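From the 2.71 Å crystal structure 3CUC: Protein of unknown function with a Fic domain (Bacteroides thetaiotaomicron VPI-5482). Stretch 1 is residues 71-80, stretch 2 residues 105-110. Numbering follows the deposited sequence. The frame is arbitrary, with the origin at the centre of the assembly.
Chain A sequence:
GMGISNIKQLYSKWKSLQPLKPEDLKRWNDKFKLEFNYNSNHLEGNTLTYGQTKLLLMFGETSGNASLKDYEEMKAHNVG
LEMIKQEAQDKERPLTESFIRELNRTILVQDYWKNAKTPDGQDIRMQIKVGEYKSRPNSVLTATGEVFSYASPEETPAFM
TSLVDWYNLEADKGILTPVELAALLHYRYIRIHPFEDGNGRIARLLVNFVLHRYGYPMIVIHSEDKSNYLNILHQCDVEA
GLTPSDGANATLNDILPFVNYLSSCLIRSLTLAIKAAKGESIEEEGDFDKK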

# COMPACT_ATOMS: atom_id res chain seq x y z
N TYR A 71 1.44 -19.65 -2.16
CA TYR A 71 0.24 -19.69 -1.32
C TYR A 71 0.51 -19.07 0.03
O TYR A 71 -0.33 -18.36 0.56
N GLU A 72 1.70 -19.31 0.58
CA GLU A 72 2.04 -18.76 1.89
C GLU A 72 2.14 -17.24 1.84
O GLU A 72 1.57 -16.60 2.72
N GLU A 73 2.84 -16.66 0.86
CA GLU A 73 3.01 -15.20 0.81
C GLU A 73 1.66 -14.52 0.58
O GLU A 73 1.36 -13.49 1.19
N MSE A 74 0.85 -15.11 -0.29
CA MSE A 74 -0.48 -14.59 -0.58
C MSE A 74 -1.30 -14.60 0.68
O MSE A 74 -1.95 -13.63 1.01
N LYS A 75 -1.24 -15.70 1.41
CA LYS A 75 -1.95 -15.83 2.69
C LYS A 75 -1.42 -14.85 3.75
O LYS A 75 -2.19 -14.26 4.49
N ALA A 76 -0.10 -14.71 3.82
CA ALA A 76 0.54 -13.85 4.82
C ALA A 76 0.21 -12.38 4.54
O ALA A 76 -0.03 -11.61 5.47
N HIS A 77 0.20 -12.00 3.27
CA HIS A 77 -0.18 -10.66 2.86
C HIS A 77 -1.60 -10.33 3.30
O HIS A 77 -1.89 -9.19 3.67
N ASN A 78 -2.49 -11.31 3.25
CA ASN A 78 -3.86 -11.07 3.70
C ASN A 78 -3.93 -10.88 5.22
O ASN A 78 -4.77 -10.15 5.71
N VAL A 79 -3.05 -11.57 5.95
CA VAL A 79 -2.92 -11.35 7.39
C VAL A 79 -2.41 -9.93 7.60
O VAL A 79 -2.86 -9.22 8.50
N GLY A 80 -1.49 -9.50 6.74
CA GLY A 80 -1.01 -8.12 6.74
C GLY A 80 -2.12 -7.11 6.54
O GLY A 80 -2.17 -6.11 7.24
N ARG A 105 7.81 -8.81 8.73
CA ARG A 105 7.93 -10.16 9.28
C ARG A 105 6.73 -11.02 8.88
O ARG A 105 6.89 -12.18 8.55
N THR A 106 5.54 -10.43 8.90
CA THR A 106 4.31 -11.17 8.61
C THR A 106 4.20 -11.57 7.14
O THR A 106 4.06 -12.75 6.83
N ILE A 107 4.26 -10.59 6.24
CA ILE A 107 3.94 -10.83 4.82
C ILE A 107 5.02 -11.68 4.11
O ILE A 107 4.70 -12.45 3.20
N LEU A 108 6.27 -11.51 4.53
CA LEU A 108 7.35 -12.42 4.14
C LEU A 108 7.42 -13.45 5.26
O LEU A 108 7.86 -13.13 6.36
N VAL A 109 6.98 -14.67 4.99
CA VAL A 109 6.66 -15.59 6.09
C VAL A 109 7.81 -15.84 7.06
O VAL A 109 7.59 -15.96 8.27
N GLN A 110 9.04 -15.89 6.54
CA GLN A 110 10.20 -16.32 7.34
C GLN A 110 11.53 -15.92 6.70
O GLN A 110 11.57 -15.56 5.52

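The contact between the two stretches is small, 370 Å² of buried surface with both sides summed, and no hydrogen bond crosses it. Packing alone therefore defines the interface. Stretch 1 is helical throughout, held by i to i+4 backbone bonds such as Ala76 N to Glu72 O at 2.8 Å and Gly80 N to Ala76 O at 2.9 Å. The helix repeat places Glu72, Ala76, Val79 and Gly80 on the side that faces stretch 2, while Met74 (selenomethionine) and Asn78 have CA-to-CB bonds that point away and make no contact.

The closest approach centres on Ala76, whose CA lies 4.5 Å from the CA of Ile107. Its methyl points toward stretch 2 and meets backbone oxygens: Ala76 CB is 3.1 Å from Thr106 O and 3.5 Å from Ile107 O. The Ala76 methyl sits directly against both carbonyl oxygens, and 3.1 Å is a tight carbon-to-oxygen distance. The same methyl packs against Val109, with Ala76 CB to Val109 CG2 at 3.9 Å.

Gly80, one turn later, continues this close approach. It has no side chain, and Gly80 CA sits 4.2 Å from Ile107 CG2; an ideally placed CB on Gly80 would lie 2.8 Å from Ile107 CG2, a clash. The absent side chain thus leaves room for Ile107; with chi1 at 69° (p) and chi2 at 169° (t), Ile107 places CG2 over the backbone of His77 and Gly80. Its CB bond runs sideways to stretch 1, yet Ile107 CG2 reaches the helix backbone, 3.8 Å from His77 CA. Ile107 also has the largest area covered across the contact, 77 Å². His77 makes its closest contact through its backbone, and its CA-to-CB bond runs sideways; with chi1 at -175° (t), ring atom CD2 of His77 still comes to 4.5 Å from Ile107 CG2, and ND1 is hydrogen-bonded elsewhere in the structure.

Thr106 points toward the helix in the m rotamer, chi1 -57°. This setting presents Thr106 CG2 to stretch 1, 3.7 Å from Val79 CG1 and 4.2 Å from Gly80 N, while OG1 finds its hydrogen bond elsewhere in the structure. Val79 is t, at 172°, and supplies CG1 to this methyl-to-methyl contact although the residue is otherwise exposed.

Leu108 is the first residue to leave helical phi/psi, at -93/108, and its CB bond points away from stretch 1. Val109, just beyond it, points toward the helix. With chi1 at 178° (t), Val109 CG2 touches Glu72 CB at 3.8 Å and lies 4.3 Å from Glu73 N, so one methyl serves Glu72, Glu73 and Ala76 together.

The two glutamates meet stretch 2 through carbon and backbone atoms. Glu72 (chi1 -51°, chi2 -73°, both m) offers its CB to Val109, and its carboxylate makes no polar bond across the contact. The CA-to-CB bond of Glu73 runs sideways, with chi1 -77° (m) and chi2 -166° (t) extending its chain; Glu73 CA lies 4.0 Å from Ile107 O, and its carboxylate oxygens are hydrogen-bonded outside this pair of stretches.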

# COMPACT_ATOMS: atom_id res chain seq x y z
CB TYR A 71 -0.30 -21.12 -1.15
CG TYR A 71 -1.08 -21.62 -2.35
CD1 TYR A 71 -2.20 -20.94 -2.81
CD2 TYR A 71 -0.69 -22.78 -3.02
CE1 TYR A 71 -2.90 -21.39 -3.92
CE2 TYR A 71 -1.39 -23.23 -4.13
CZ TYR A 71 -2.49 -22.54 -4.57
OH TYR A 71 -3.19 -22.98 -5.66
CB GLU A 72 3.33 -19.36 2.46
CG GLU A 72 3.43 -20.89 2.49
CD GLU A 72 2.56 -21.55 3.54
OE1 GLU A 72 1.61 -20.91 4.05
OE2 GLU A 72 2.84 -22.74 3.86
CB GLU A 73 4.02 -14.75 -0.26
CG GLU A 73 5.47 -14.95 0.13
CD GLU A 73 6.44 -14.22 -0.78
OE1 GLU A 73 6.00 -13.37 -1.59
OE2 GLU A 73 7.65 -14.49 -0.68
CB MSE A 74 -1.16 -15.42 -1.67
CG MSE A 74 -2.48 -14.85 -2.17
SE MSE A 74 -2.28 -13.16 -3.07
CE MSE A 74 -1.72 -13.80 -4.78
CB LYS A 75 -1.82 -17.26 3.22
CG LYS A 75 -2.66 -17.60 4.46
CD LYS A 75 -2.12 -18.87 5.12
CE LYS A 75 -3.14 -19.51 6.08
NZ LYS A 75 -2.59 -20.76 6.68
CB ALA A 76 2.05 -14.07 4.82
CB HIS A 77 -0.05 -10.49 1.35
CG HIS A 77 -0.30 -9.10 0.88
ND1 HIS A 77 -1.56 -8.64 0.58
CD2 HIS A 77 0.54 -8.05 0.68
CE1 HIS A 77 -1.49 -7.38 0.20
NE2 HIS A 77 -0.22 -7.00 0.25
CB ASN A 78 -4.79 -12.21 3.29
CG ASN A 78 -6.22 -11.93 3.63
OD1 ASN A 78 -6.75 -10.89 3.26
ND2 ASN A 78 -6.86 -12.84 4.35
CB VAL A 79 -1.97 -12.39 8.07
CG1 VAL A 79 -1.70 -12.02 9.52
CG2 VAL A 79 -2.57 -13.80 7.98
CB ARG A 105 8.03 -10.07 10.81
CG ARG A 105 8.28 -11.41 11.54
CD ARG A 105 8.53 -11.20 13.06
NE ARG A 105 9.67 -10.30 13.33
CZ ARG A 105 9.60 -9.05 13.80
NH1 ARG A 105 8.43 -8.48 14.09
NH2 ARG A 105 10.72 -8.34 13.99
CB THR A 106 3.06 -10.34 8.98
OG1 THR A 106 3.13 -9.97 10.35
CG2 THR A 106 1.79 -11.13 8.73
CB ILE A 107 3.66 -9.52 4.02
CG1 ILE A 107 4.93 -8.67 3.86
CG2 ILE A 107 2.56 -8.72 4.69
CD1 ILE A 107 4.74 -7.56 2.89
CB LEU A 108 8.70 -11.69 4.02
CG LEU A 108 8.73 -10.38 3.24
CD1 LEU A 108 10.15 -9.81 3.22
CD2 LEU A 108 8.17 -10.59 1.84
CB VAL A 109 6.13 -16.93 5.55
CG1 VAL A 109 5.83 -17.90 6.70
CG2 VAL A 109 4.89 -16.69 4.69
CB GLN A 110 10.16 -17.84 7.50
CG GLN A 110 10.07 -18.58 6.18
CD GLN A 110 9.52 -19.98 6.32
OE1 GLN A 110 9.64 -20.61 7.37
NE2 GLN A 110 8.91 -20.48 5.25